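Local coordinates for protein flap endonuclease 1 (Desulfurococcus amylolyticus, PDB 3ORY) that probably cleaves 5' flaps from branched DNA, as flap endonucleases of the XPG family do in replication and repair, at residues Ser190-Ser195 with Glu238-Ile243; Thr249-Asp254 with Lys294-Gln299; Thr59-Asn64 with Ile68-Ser73; Gln48-Ile53 with Met137-Thr142; Asp154-Pro159 with Glu338-Ala343. All blocks are in the same frame, centred on the assembly; numbering follows the deposited sequence.

Interaction 1: Ser190-Ser195 with Glu238-Ile243; sequences SLLFGS and ENLIDI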
# COMPACT_ATOMS: atom_id res chain seq x y z
N SER A 190 -7.47 4.08 4.11
CA SER A 190 -7.36 4.46 5.51
C SER A 190 -8.02 5.82 5.83
O SER A 190 -8.55 5.99 6.92
CB SER A 190 -5.90 4.38 6.02
OG SER A 190 -5.08 5.40 5.49
N LEU A 191 -8.00 6.74 4.87
CA LEU A 191 -8.71 8.02 5.00
C LEU A 191 -10.22 7.82 5.03
O LEU A 191 -10.92 8.44 5.84
CB LEU A 191 -8.35 8.97 3.85
CG LEU A 191 -6.89 9.45 3.85
CD1 LEU A 191 -6.57 10.23 2.57
CD2 LEU A 191 -6.59 10.31 5.08
N LEU A 192 -10.72 6.94 4.17
CA LEU A 192 -12.15 6.61 4.14
C LEU A 192 -12.59 6.01 5.47
O LEU A 192 -13.70 6.27 5.93
CB LEU A 192 -12.47 5.65 2.99
CG LEU A 192 -12.74 6.13 1.55
CD1 LEU A 192 -11.86 7.26 1.11
CD2 LEU A 192 -12.54 4.93 0.61
N PHE A 193 -11.69 5.23 6.08
CA PHE A 193 -11.90 4.63 7.41
C PHE A 193 -11.56 5.59 8.56
O PHE A 193 -11.53 5.18 9.74
CB PHE A 193 -11.06 3.36 7.55
CG PHE A 193 -11.60 2.18 6.78
CD1 PHE A 193 -12.90 1.70 7.00
CD2 PHE A 193 -10.77 1.51 5.87
CE1 PHE A 193 -13.37 0.57 6.29
CE2 PHE A 193 -11.23 0.38 5.17
CZ PHE A 193 -12.53 -0.08 5.38
N GLY A 194 -11.32 6.85 8.23
CA GLY A 194 -11.21 7.90 9.23
C GLY A 194 -9.82 8.22 9.76
O GLY A 194 -9.70 8.90 10.78
N SER A 195 -8.77 7.74 9.09
CA SER A 195 -7.42 8.04 9.55
C SER A 195 -7.16 9.54 9.45
O SER A 195 -7.36 10.10 8.39
CB SER A 195 -6.37 7.32 8.72
OG SER A 195 -5.07 7.69 9.15
N GLU A 238 -18.82 11.38 4.85
CA GLU A 238 -19.76 10.50 4.14
C GLU A 238 -19.64 10.64 2.62
O GLU A 238 -19.66 9.64 1.90
CB GLU A 238 -21.21 10.71 4.61
CG GLU A 238 -21.49 10.09 5.98
CD GLU A 238 -22.97 10.10 6.35
OE1 GLU A 238 -23.83 10.17 5.44
OE2 GLU A 238 -23.26 10.01 7.56
N ASN A 239 -19.51 11.88 2.14
CA ASN A 239 -19.25 12.15 0.72
C ASN A 239 -17.98 11.44 0.24
O ASN A 239 -17.98 10.82 -0.82
CB ASN A 239 -19.07 13.64 0.43
CG ASN A 239 -20.34 14.48 0.63
OD1 ASN A 239 -21.49 13.99 0.69
ND2 ASN A 239 -20.13 15.78 0.73
N LEU A 240 -16.91 11.53 1.03
CA LEU A 240 -15.64 10.88 0.67
C LEU A 240 -15.79 9.36 0.57
O LEU A 240 -15.31 8.71 -0.38
CB LEU A 240 -14.53 11.22 1.68
CG LEU A 240 -13.12 10.69 1.31
CD1 LEU A 240 -12.58 11.41 0.05
CD2 LEU A 240 -12.13 10.82 2.45
N ILE A 241 -16.45 8.78 1.57
CA ILE A 241 -16.75 7.35 1.55
C ILE A 241 -17.56 7.00 0.30
O ILE A 241 -17.27 6.01 -0.38
CB ILE A 241 -17.48 6.91 2.84
CG1 ILE A 241 -16.52 6.99 4.03
CG2 ILE A 241 -18.05 5.50 2.69
CD1 ILE A 241 -17.20 6.85 5.42
N ASP A 242 -18.55 7.82 -0.03
CA ASP A 242 -19.38 7.55 -1.19
C ASP A 242 -18.57 7.58 -2.49
O ASP A 242 -18.82 6.78 -3.40
CB ASP A 242 -20.56 8.54 -1.26
CG ASP A 242 -21.75 8.09 -0.40
OD1 ASP A 242 -21.71 6.98 0.18
OD2 ASP A 242 -22.74 8.83 -0.30
N ILE A 243 -17.58 8.48 -2.57
CA ILE A 243 -16.68 8.49 -3.71
C ILE A 243 -16.00 7.13 -3.84
O ILE A 243 -15.95 6.55 -4.94
CB ILE A 243 -15.64 9.64 -3.64
CG1 ILE A 243 -16.33 11.00 -3.80
CG2 ILE A 243 -14.59 9.48 -4.76
CD1 ILE A 243 -15.46 12.19 -3.40
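The closest approach here is of a backbone oxygen to a side chain: Leu-192 O lies 3.5 Å from Ile-241 CG1, and the two CA atoms are just 5.3 Å apart. Helix 189-192 is so short that its end comes almost at once, in a Schellman motif in which Gly-194, with positive phi, sends its N to Leu-191 O while Ser-195 N returns to Ser-190 O. A helix terminus is thus set against the first half of helix 237-247, and no hydrogen bond crosses between them. The apolar part is carried by two leucines whose side chains meet at about a right angle. Leu-240 CG swings opposite the backbone N (chi1 -174°), which sets its branch point beside Leu-192, with Leu-192 CD1 3.7 Å from Leu-240 CG. Leu-191 adds a more distant touch at CD2 of Leu-240. All four residues are buried, and Phe-297 of helix 290-298 packs on both Leu-192 and Ile-241. The contact joins a helix that follows sheet strand 182-184 to the helical region beyond strand 216-225. At the Ile-241 end, the CD1 methyl follows CG1 to the same carbonyl, standing 3.6 Å from Leu-192 O.

Interaction 2: Thr249-Asp254 with Lys294-Gln299; sequences TDYNPD and KKYFLQ. With PO4 (phosphate ion), chain D.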
# COMPACT_ATOMS: atom_id res chain seq x y z
N THR A 249 -15.26 -1.01 -3.66
CA THR A 249 -14.68 -1.47 -2.40
C THR A 249 -14.70 -3.00 -2.35
O THR A 249 -15.17 -3.63 -3.29
CB THR A 249 -15.48 -0.94 -1.19
OG1 THR A 249 -16.77 -1.57 -1.17
CG2 THR A 249 -15.67 0.59 -1.27
N ASP A 250 -14.20 -3.59 -1.27
CA ASP A 250 -14.32 -5.05 -1.08
C ASP A 250 -15.77 -5.52 -1.19
O ASP A 250 -16.03 -6.66 -1.58
CB ASP A 250 -13.79 -5.47 0.30
CG ASP A 250 -12.28 -5.57 0.34
OD1 ASP A 250 -11.64 -5.85 -0.71
OD2 ASP A 250 -11.73 -5.41 1.45
N TYR A 251 -16.71 -4.64 -0.85
CA TYR A 251 -18.13 -5.00 -0.83
C TYR A 251 -18.83 -4.80 -2.18
O TYR A 251 -19.99 -5.15 -2.35
CB TYR A 251 -18.85 -4.22 0.29
CG TYR A 251 -18.17 -4.46 1.61
CD1 TYR A 251 -18.36 -5.65 2.30
CD2 TYR A 251 -17.26 -3.53 2.12
CE1 TYR A 251 -17.69 -5.91 3.50
CE2 TYR A 251 -16.59 -3.77 3.32
CZ TYR A 251 -16.82 -4.96 4.00
OH TYR A 251 -16.17 -5.20 5.18
N ASN A 252 -18.10 -4.21 -3.13
CA ASN A 252 -18.59 -3.99 -4.50
C ASN A 252 -17.36 -3.74 -5.39
O ASN A 252 -17.15 -2.62 -5.83
CB ASN A 252 -19.64 -2.85 -4.57
CG ASN A 252 -19.04 -1.45 -4.34
OD1 ASN A 252 -18.26 -1.22 -3.39
ND2 ASN A 252 -19.44 -0.50 -5.20
N PRO A 253 -16.55 -4.79 -5.63
CA PRO A 253 -15.19 -4.62 -6.19
C PRO A 253 -15.09 -3.97 -7.57
O PRO A 253 -14.07 -3.35 -7.89
CB PRO A 253 -14.62 -6.05 -6.23
CG PRO A 253 -15.67 -6.96 -5.73
CD PRO A 253 -16.87 -6.19 -5.28
N ASP A 254 -16.14 -4.08 -8.38
CA ASP A 254 -16.15 -3.48 -9.71
C ASP A 254 -16.56 -2.01 -9.74
O ASP A 254 -16.39 -1.33 -10.75
CB ASP A 254 -17.03 -4.29 -10.66
CG ASP A 254 -16.54 -5.71 -10.84
OD1 ASP A 254 -15.31 -5.92 -10.84
OD2 ASP A 254 -17.38 -6.62 -10.98
N LYS A 294 -21.44 2.34 3.31
CA LYS A 294 -21.06 3.62 3.90
C LYS A 294 -21.04 3.55 5.43
O LYS A 294 -20.04 3.93 6.08
CB LYS A 294 -22.03 4.73 3.45
CG LYS A 294 -21.72 6.10 4.07
CD LYS A 294 -22.68 7.20 3.60
CE LYS A 294 -24.07 7.04 4.24
NZ LYS A 294 -25.03 8.15 3.86
N LYS A 295 -22.13 3.06 6.02
CA LYS A 295 -22.20 2.95 7.49
C LYS A 295 -21.13 2.05 8.07
O LYS A 295 -20.65 2.28 9.19
CB LYS A 295 -23.60 2.50 7.96
CG LYS A 295 -24.70 3.52 7.64
CD LYS A 295 -26.06 3.05 8.19
CE LYS A 295 -27.16 4.07 7.93
NZ LYS A 295 -26.79 5.42 8.44
N TYR A 296 -20.75 1.01 7.32
CA TYR A 296 -19.65 0.16 7.74
C TYR A 296 -18.32 0.94 7.75
O TYR A 296 -17.57 0.90 8.72
CB TYR A 296 -19.51 -1.12 6.89
CG TYR A 296 -18.32 -1.90 7.35
CD1 TYR A 296 -18.39 -2.68 8.51
CD2 TYR A 296 -17.08 -1.80 6.70
CE1 TYR A 296 -17.28 -3.38 8.97
CE2 TYR A 296 -15.96 -2.48 7.17
CZ TYR A 296 -16.08 -3.27 8.31
OH TYR A 296 -14.97 -3.95 8.81
N PHE A 297 -18.04 1.65 6.65
CA PHE A 297 -16.84 2.49 6.60
C PHE A 297 -16.77 3.49 7.76
O PHE A 297 -15.70 3.77 8.29
CB PHE A 297 -16.72 3.22 5.25
CG PHE A 297 -15.96 2.41 4.20
CD1 PHE A 297 -14.65 2.74 3.88
CD2 PHE A 297 -16.55 1.33 3.57
CE1 PHE A 297 -13.92 2.00 2.93
CE2 PHE A 297 -15.84 0.57 2.60
CZ PHE A 297 -14.52 0.92 2.29
N LEU A 298 -17.93 4.00 8.17
CA LEU A 298 -17.99 4.91 9.33
C LEU A 298 -17.68 4.21 10.64
O LEU A 298 -17.13 4.82 11.53
CB LEU A 298 -19.37 5.60 9.43
CG LEU A 298 -19.72 6.65 8.38
CD1 LEU A 298 -21.20 7.03 8.47
CD2 LEU A 298 -18.83 7.89 8.54
N GLN A 299 -18.05 2.94 10.77
CA GLN A 299 -17.80 2.19 12.00
C GLN A 299 -17.31 0.78 11.68
O GLN A 299 -18.05 -0.19 11.86
CB GLN A 299 -19.06 2.11 12.87
CG GLN A 299 -19.60 3.46 13.26
CD GLN A 299 -20.49 3.39 14.46
OE1 GLN A 299 -20.01 3.37 15.60
NE2 GLN A 299 -21.80 3.37 14.23
P PO4 D . -26.07 7.89 0.39
O1 PO4 D . -25.89 6.56 -0.31
O2 PO4 D . -27.01 7.70 1.56
O3 PO4 D . -24.76 8.39 0.91
O4 PO4 D . -26.64 8.85 -0.62
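Thr-249 and Phe-297 make the buried half of this contact: the side chains approach from opposite directions, and Thr-249 CG2 comes to 3.8 Å from Phe-297 CZ. The threonine's other branch works locally. With chi1 at 68°, OG1 accepts from Tyr-251 N at 3.1 Å, an ST turn, and donates to Asn-252 OD1 at 2.7 Å; OD1 also takes the N-H of Thr-249. An alanine in place of Thr-249 is likely to leave Tyr-251 N and Asn-252 OD1 each short of a partner, and to open a gap against the Phe-297 ring. These bonds shape a type I turn from Thr-249 to Asn-252, in the loop after helix 237-247 that probably corresponds to the helix-two-turn-helix motif of flap endonucleases. Tyr-251 CD2 touches Phe-297 CE2 only loosely, at 4.4 Å. The solvent side is more exposed though no less close: Tyr-251 turns its edge to a face of Tyr-296, planes at 64°, with Tyr-251 OH 3.4 Å from Tyr-296 CE2. Both hydroxyls reach the carboxylate of Glu-166. Two residues before Tyr-296, Lys-294 NZ pairs with Glu-238 and bonds a phosphate ion, probably from the crystallisation liquor, which Ile-274 N and Glu-275 N also bind.

Interaction 3: Thr59-Asn64 with Ile68-Ser73; sequences TPLMDN and ITSHLS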
# COMPACT_ATOMS: atom_id res chain seq x y z
N THR A 59 11.68 -9.43 -14.43
CA THR A 59 11.26 -10.66 -13.76
C THR A 59 11.37 -10.47 -12.24
O THR A 59 12.28 -9.78 -11.77
CB THR A 59 12.16 -11.83 -14.20
OG1 THR A 59 12.25 -11.83 -15.63
CG2 THR A 59 11.59 -13.17 -13.74
N PRO A 60 10.43 -11.07 -11.46
CA PRO A 60 10.53 -11.01 -10.00
C PRO A 60 11.77 -11.71 -9.46
O PRO A 60 12.33 -12.59 -10.12
CB PRO A 60 9.28 -11.78 -9.54
CG PRO A 60 8.33 -11.67 -10.66
CD PRO A 60 9.17 -11.70 -11.90
N LEU A 61 12.21 -11.30 -8.27
CA LEU A 61 13.27 -11.99 -7.56
C LEU A 61 12.75 -13.37 -7.17
O LEU A 61 11.58 -13.53 -6.80
CB LEU A 61 13.71 -11.21 -6.31
CG LEU A 61 14.34 -9.82 -6.42
CD1 LEU A 61 14.85 -9.41 -5.05
CD2 LEU A 61 15.48 -9.72 -7.45
N MET A 62 13.63 -14.37 -7.28
CA MET A 62 13.25 -15.74 -7.00
C MET A 62 14.38 -16.48 -6.27
O MET A 62 15.55 -16.16 -6.47
CB MET A 62 12.87 -16.47 -8.29
CG MET A 62 11.45 -16.12 -8.81
SD MET A 62 11.10 -16.81 -10.44
CE MET A 62 12.18 -15.83 -11.48
N ASP A 63 14.01 -17.43 -5.42
CA ASP A 63 15.00 -18.27 -4.76
C ASP A 63 15.33 -19.49 -5.63
O ASP A 63 14.83 -19.61 -6.75
CB ASP A 63 14.55 -18.65 -3.33
CG ASP A 63 13.33 -19.57 -3.30
OD1 ASP A 63 13.03 -20.25 -4.30
OD2 ASP A 63 12.67 -19.61 -2.25
N ASN A 64 16.17 -20.39 -5.11
CA ASN A 64 16.60 -21.58 -5.86
C ASN A 64 15.53 -22.66 -5.99
O ASN A 64 15.71 -23.63 -6.73
CB ASN A 64 17.87 -22.17 -5.24
CG ASN A 64 19.09 -21.28 -5.45
OD1 ASN A 64 19.12 -20.44 -6.34
ND2 ASN A 64 20.10 -21.47 -4.61
N ILE A 68 8.98 -16.81 -5.62
CA ILE A 68 9.11 -15.34 -5.63
C ILE A 68 9.59 -14.84 -4.26
O ILE A 68 9.09 -15.28 -3.24
CB ILE A 68 7.80 -14.65 -6.09
CG1 ILE A 68 7.47 -15.05 -7.53
CG2 ILE A 68 7.90 -13.10 -5.96
CD1 ILE A 68 6.10 -14.57 -8.05
N THR A 69 10.58 -13.94 -4.26
CA THR A 69 11.11 -13.42 -3.00
C THR A 69 11.08 -11.89 -2.94
O THR A 69 11.49 -11.31 -1.94
CB THR A 69 12.55 -13.89 -2.74
OG1 THR A 69 13.34 -13.55 -3.88
CG2 THR A 69 12.61 -15.40 -2.52
N SER A 70 10.55 -11.26 -3.99
CA SER A 70 10.48 -9.80 -4.10
C SER A 70 9.88 -9.11 -2.87
O SER A 70 10.35 -8.06 -2.44
CB SER A 70 9.71 -9.38 -5.36
OG SER A 70 10.45 -9.68 -6.54
N HIS A 71 8.85 -9.74 -2.30
CA HIS A 71 8.12 -9.17 -1.16
C HIS A 71 8.98 -9.16 0.10
O HIS A 71 8.91 -8.21 0.89
CB HIS A 71 6.83 -9.98 -0.92
CG HIS A 71 7.07 -11.43 -0.66
ND1 HIS A 71 7.73 -12.24 -1.56
CD2 HIS A 71 6.75 -12.21 0.39
CE1 HIS A 71 7.80 -13.47 -1.07
NE2 HIS A 71 7.21 -13.47 0.11
N LEU A 72 9.79 -10.20 0.27
CA LEU A 72 10.69 -10.30 1.41
C LEU A 72 11.88 -9.36 1.28
O LEU A 72 12.34 -8.81 2.27
CB LEU A 72 11.20 -11.74 1.59
CG LEU A 72 10.14 -12.79 1.89
CD1 LEU A 72 10.73 -14.19 1.91
CD2 LEU A 72 9.39 -12.49 3.21
N SER A 73 12.38 -9.20 0.05
CA SER A 73 13.49 -8.30 -0.22
C SER A 73 13.09 -6.85 0.08
O SER A 73 13.78 -6.14 0.80
CB SER A 73 13.94 -8.43 -1.67
OG SER A 73 15.10 -7.68 -1.88
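A single backbone bridge, with Met-62 CA 4.4 Å from Ile-68 CA, draws the two segments together, and its neighbouring hydrogen bond runs from Thr-69 N to Leu-61 O at 2.8 Å and a fairly straight 164°. The same oxygen receives a CA-H contact from Ile-68. One residue on, the grip passes to a side chain: Leu-61 N donates to Ser-70 OG at 3.0 Å. That hydroxyl is doubly used, for it also bonds to the backbone O of Ile-53, so one serine in the first turn of helix 70-84 ties together two points of the preceding loop. Replacing Ser-70 by an alanine would probably leave Leu-61 N and the Ile-53 carbonyl without their shared mate and let the loop shift from the helix start. The loop between helices 42-52 and 70-84 is probably the region that in relatives forms the hydrophobic wedge at the DNA junction. Thr-69 stands at the N-cap yet makes no capping bond; its chi1 of 54° sets OG1 against Leu-61, 3.4 Å from Leu-61 CB, and its methyl CG2 against the backbone and CB of Asp-63. Leu-61 itself reaches forward along the helix, Leu-61 CD1 meeting Ser-73 CB at 3.6 Å. On the flank, Pro-60 CB touches Ile-68 CG2, while the Asp-63 carboxylate turns to Arg-67 and His-326.

Interaction 4: Gln48-Ile53 with Met137-Thr142; sequences QFLAAI and MSAKLT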
# COMPACT_ATOMS: atom_id res chain seq x y z
N GLN A 48 3.37 -3.52 -3.17
CA GLN A 48 4.33 -2.55 -3.71
C GLN A 48 5.69 -3.20 -3.98
O GLN A 48 6.27 -2.99 -5.06
CB GLN A 48 4.51 -1.34 -2.79
CG GLN A 48 3.25 -0.52 -2.54
CD GLN A 48 2.41 -0.29 -3.79
OE1 GLN A 48 2.92 0.04 -4.87
NE2 GLN A 48 1.10 -0.43 -3.63
N PHE A 49 6.17 -3.99 -3.03
CA PHE A 49 7.45 -4.70 -3.17
C PHE A 49 7.41 -5.72 -4.31
O PHE A 49 8.38 -5.87 -5.07
CB PHE A 49 7.83 -5.39 -1.86
CG PHE A 49 7.92 -4.45 -0.68
CD1 PHE A 49 8.43 -3.16 -0.83
CD2 PHE A 49 7.53 -4.87 0.60
CE1 PHE A 49 8.52 -2.28 0.26
CE2 PHE A 49 7.63 -4.01 1.70
CZ PHE A 49 8.13 -2.72 1.53
N LEU A 50 6.28 -6.42 -4.43
CA LEU A 50 6.10 -7.38 -5.51
C LEU A 50 6.22 -6.73 -6.88
O LEU A 50 6.81 -7.31 -7.80
CB LEU A 50 4.75 -8.12 -5.37
CG LEU A 50 4.66 -9.20 -4.31
CD1 LEU A 50 3.21 -9.70 -4.15
CD2 LEU A 50 5.59 -10.37 -4.62
N ALA A 51 5.70 -5.51 -7.01
CA ALA A 51 5.73 -4.79 -8.28
C ALA A 51 7.05 -4.04 -8.52
O ALA A 51 7.51 -3.93 -9.66
CB ALA A 51 4.54 -3.81 -8.35
N ALA A 52 7.65 -3.50 -7.46
CA ALA A 52 8.79 -2.58 -7.61
C ALA A 52 10.16 -3.26 -7.58
O ALA A 52 11.12 -2.75 -8.16
CB ALA A 52 8.72 -1.46 -6.56
N ILE A 53 10.25 -4.40 -6.90
CA ILE A 53 11.52 -5.08 -6.75
C ILE A 53 11.64 -6.23 -7.75
O ILE A 53 10.96 -7.25 -7.64
CB ILE A 53 11.77 -5.49 -5.29
CG1 ILE A 53 11.80 -4.21 -4.43
CG2 ILE A 53 13.08 -6.25 -5.14
CD1 ILE A 53 11.47 -4.42 -3.02
N MET A 137 4.99 -9.31 -15.16
CA MET A 137 3.85 -10.02 -14.59
C MET A 137 3.45 -9.46 -13.23
O MET A 137 4.31 -9.06 -12.44
CB MET A 137 4.10 -11.53 -14.54
CG MET A 137 5.19 -12.00 -13.59
SD MET A 137 5.01 -13.76 -13.20
CE MET A 137 3.75 -13.70 -11.92
N SER A 138 2.15 -9.44 -12.97
CA SER A 138 1.62 -9.04 -11.67
C SER A 138 1.58 -10.26 -10.78
O SER A 138 0.78 -11.18 -10.99
CB SER A 138 0.21 -8.46 -11.82
OG SER A 138 0.19 -7.41 -12.77
N ALA A 139 2.47 -10.29 -9.79
CA ALA A 139 2.55 -11.42 -8.88
C ALA A 139 1.35 -11.46 -7.92
O ALA A 139 0.85 -10.41 -7.49
CB ALA A 139 3.86 -11.38 -8.10
N LYS A 140 0.87 -12.66 -7.61
CA LYS A 140 -0.18 -12.84 -6.62
C LYS A 140 0.42 -12.86 -5.21
O LYS A 140 1.42 -13.53 -4.96
CB LYS A 140 -0.95 -14.14 -6.86
CG LYS A 140 -1.84 -14.12 -8.09
CD LYS A 140 -2.37 -15.52 -8.46
CE LYS A 140 -3.25 -15.48 -9.74
NZ LYS A 140 -3.66 -16.82 -10.23
N LEU A 141 -0.19 -12.13 -4.28
CA LEU A 141 0.16 -12.25 -2.87
C LEU A 141 -0.61 -13.42 -2.27
O LEU A 141 -1.84 -13.44 -2.33
CB LEU A 141 -0.17 -10.96 -2.10
CG LEU A 141 0.17 -10.95 -0.60
CD1 LEU A 141 1.69 -11.11 -0.40
CD2 LEU A 141 -0.34 -9.67 0.04
N THR A 142 0.10 -14.39 -1.71
CA THR A 142 -0.54 -15.56 -1.10
C THR A 142 -0.42 -15.53 0.42
O THR A 142 0.40 -14.80 0.98
CB THR A 142 0.10 -16.87 -1.57
OG1 THR A 142 1.37 -17.02 -0.93
CG2 THR A 142 0.27 -16.91 -3.10
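Leu-50 carries the whole contact of helix 42-52 with Ala-139 and Leu-141. Before it, Gln-48 faces another way, its OE1 accepting from Val-9 N, and Phe-49 packs on Leu-75 and Arg-78 of helix 70-84. Leu-50 then points toward the facing segment. Its CG stands opposite the carbonyl carbon (chi1 -76°), which brings the fork of methyls to that segment, where it is shared out: Leu-50 CD2 meets Ala-139 CB at 4.0 Å, while Leu-50 CD1 meets Leu-141 CB at 4.1 Å. The two leucines cross at about a right angle. On Leu-141 it is the base, not the branched end, that does the touching. Leu-50 CD1 also lies 4.2 Å from Ala-139 O, a light touch on an extended backbone. Met-145 and His-71 close round the same leucine from helices 143-156 and 70-84. Its backbone is tied as well, since Arg-54 NH2, just beyond the helix, donates to both Leu-50 O and Met-137 O. Ile-53 ends the segment by leaving helical geometry. At the end of the other segment, Thr-142 caps helix 143-156 through Met-145 N. A single leucine thus packs on the linker returning from helices 102-125 and 128-134, which probably correspond to the helical arch of flap endonucleases.

Interaction 5: Asp154-Pro159 with Glu338-Ala343; sequences DAMGIP and ERYVKA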
# COMPACT_ATOMS: atom_id res chain seq x y z
N ASP A 154 9.08 -10.43 12.78
CA ASP A 154 9.41 -10.99 14.10
C ASP A 154 10.92 -11.08 14.29
O ASP A 154 11.45 -10.62 15.31
CB ASP A 154 8.80 -12.39 14.30
CG ASP A 154 7.28 -12.39 14.36
OD1 ASP A 154 6.67 -11.30 14.45
OD2 ASP A 154 6.69 -13.50 14.29
N ALA A 155 11.61 -11.66 13.32
CA ALA A 155 13.07 -11.77 13.37
C ALA A 155 13.77 -10.40 13.44
O ALA A 155 14.82 -10.26 14.10
CB ALA A 155 13.59 -12.57 12.19
N MET A 156 13.18 -9.40 12.79
CA MET A 156 13.75 -8.04 12.76
C MET A 156 13.40 -7.22 14.01
O MET A 156 13.93 -6.13 14.20
CB MET A 156 13.27 -7.28 11.50
CG MET A 156 13.74 -7.86 10.16
SD MET A 156 13.11 -6.96 8.72
CE MET A 156 14.02 -5.42 8.83
N GLY A 157 12.49 -7.73 14.84
CA GLY A 157 12.06 -7.02 16.04
C GLY A 157 11.04 -5.93 15.77
O GLY A 157 10.82 -5.04 16.62
N ILE A 158 10.40 -6.01 14.60
CA ILE A 158 9.42 -5.03 14.16
C ILE A 158 8.01 -5.52 14.46
O ILE A 158 7.63 -6.60 14.03
CB ILE A 158 9.59 -4.73 12.65
CG1 ILE A 158 11.02 -4.20 12.36
CG2 ILE A 158 8.51 -3.76 12.16
CD1 ILE A 158 11.34 -2.81 12.97
N PRO A 159 7.23 -4.73 15.21
CA PRO A 159 5.87 -5.11 15.59
C PRO A 159 4.91 -5.13 14.41
O PRO A 159 5.07 -4.37 13.45
CB PRO A 159 5.45 -4.01 16.56
CG PRO A 159 6.26 -2.81 16.12
CD PRO A 159 7.59 -3.39 15.73
N GLU A 338 24.28 -5.54 10.02
CA GLU A 338 25.26 -4.72 10.76
C GLU A 338 24.75 -3.29 10.92
O GLU A 338 24.71 -2.76 12.03
CB GLU A 338 26.60 -4.68 10.03
CG GLU A 338 27.36 -5.99 9.96
CD GLU A 338 28.63 -5.86 9.13
OE1 GLU A 338 29.03 -4.71 8.84
OE2 GLU A 338 29.21 -6.89 8.76
N ARG A 339 24.36 -2.67 9.81
CA ARG A 339 23.84 -1.31 9.83
C ARG A 339 22.50 -1.23 10.57
O ARG A 339 22.27 -0.30 11.35
CB ARG A 339 23.71 -0.76 8.41
CG ARG A 339 25.03 -0.27 7.84
CD ARG A 339 25.06 -0.39 6.33
NE ARG A 339 26.43 -0.29 5.82
CZ ARG A 339 26.80 -0.55 4.57
NH1 ARG A 339 28.07 -0.44 4.20
NH2 ARG A 339 25.89 -0.94 3.67
N TYR A 340 21.63 -2.21 10.33
CA TYR A 340 20.30 -2.20 10.93
C TYR A 340 20.33 -2.28 12.45
O TYR A 340 19.62 -1.52 13.11
CB TYR A 340 19.42 -3.32 10.35
CG TYR A 340 18.08 -3.49 11.04
CD1 TYR A 340 17.14 -2.45 11.05
CD2 TYR A 340 17.75 -4.69 11.66
CE1 TYR A 340 15.89 -2.61 11.68
CE2 TYR A 340 16.50 -4.87 12.28
CZ TYR A 340 15.59 -3.82 12.29
OH TYR A 340 14.37 -4.00 12.92
N VAL A 341 21.15 -3.17 13.01
CA VAL A 341 21.21 -3.30 14.47
C VAL A 341 21.71 -2.01 15.14
O VAL A 341 21.21 -1.62 16.20
CB VAL A 341 22.00 -4.56 14.96
CG1 VAL A 341 21.30 -5.85 14.48
CG2 VAL A 341 23.46 -4.54 14.53
N LYS A 342 22.68 -1.35 14.51
CA LYS A 342 23.18 -0.07 15.02
C LYS A 342 22.09 1.00 15.00
O LYS A 342 21.85 1.66 16.02
CB LYS A 342 24.42 0.38 14.26
CG LYS A 342 25.66 -0.52 14.43
CD LYS A 342 26.33 -0.40 15.83
CE LYS A 342 25.75 -1.40 16.86
NZ LYS A 342 25.97 -2.83 16.49
N ALA A 343 21.42 1.14 13.86
CA ALA A 343 20.36 2.13 13.72
C ALA A 343 19.18 1.82 14.66
O ALA A 343 18.57 2.74 15.19
CB ALA A 343 19.91 2.23 12.27
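With chi1 at 173°, Tyr-340 throws its ring away from its own backbone N and out of helix 330-347, while Met-156, bent at chi3 (70°), curls its CE methyl over one face of that ring. The tyrosine hydroxyl donates to Met-156 O, 2.5 Å from OH to O, a short bond whose donor is tilted 30° from the carbonyl plane; seen from the ring, the acceptor sits in plane at the edge. Met-156 CE lies 4.1 Å from Tyr-340 CZ, offset toward the rim, and Met-156 CB touches the edge carbon CE2. The accepting carbonyl lies where helix 143-156 gives way to a Schellman motif at Gly-157, whose N returns to Asp-154 O. The hydroxyl of Tyr-340 thus links helix 330-347 to the turn before strand 160-162. Ile-158 approaches near the ring plane, Ile-158 CD1 standing 3.3 Å from Tyr-340 OH. Ile-80 of helix 70-84 and Pro-313 also pack on the tyrosine.

From the N terminus, interaction 4 opens first, in helix 42-52, and closes at 137-142; the chain between takes in helices 70-84, 102-125 and 128-134. Interaction 3 is a short closure within it, holding the loop after helix 42-52 to the start of helix 70-84, and the two touch where Phe-49 packs on the backbone of Ser-70 and His-71. Interaction 5 opens at 154-159 and closes only at 338-343, bringing the C-terminal helix back to the core. Interactions 1 and 2 lie in series inside that wide loop: the first joins helix 189-192 to helix 237-247, the second the loop after that helix to helix 290-298, and Phe-193 stacks on Phe-297 between them. No two contacts cross.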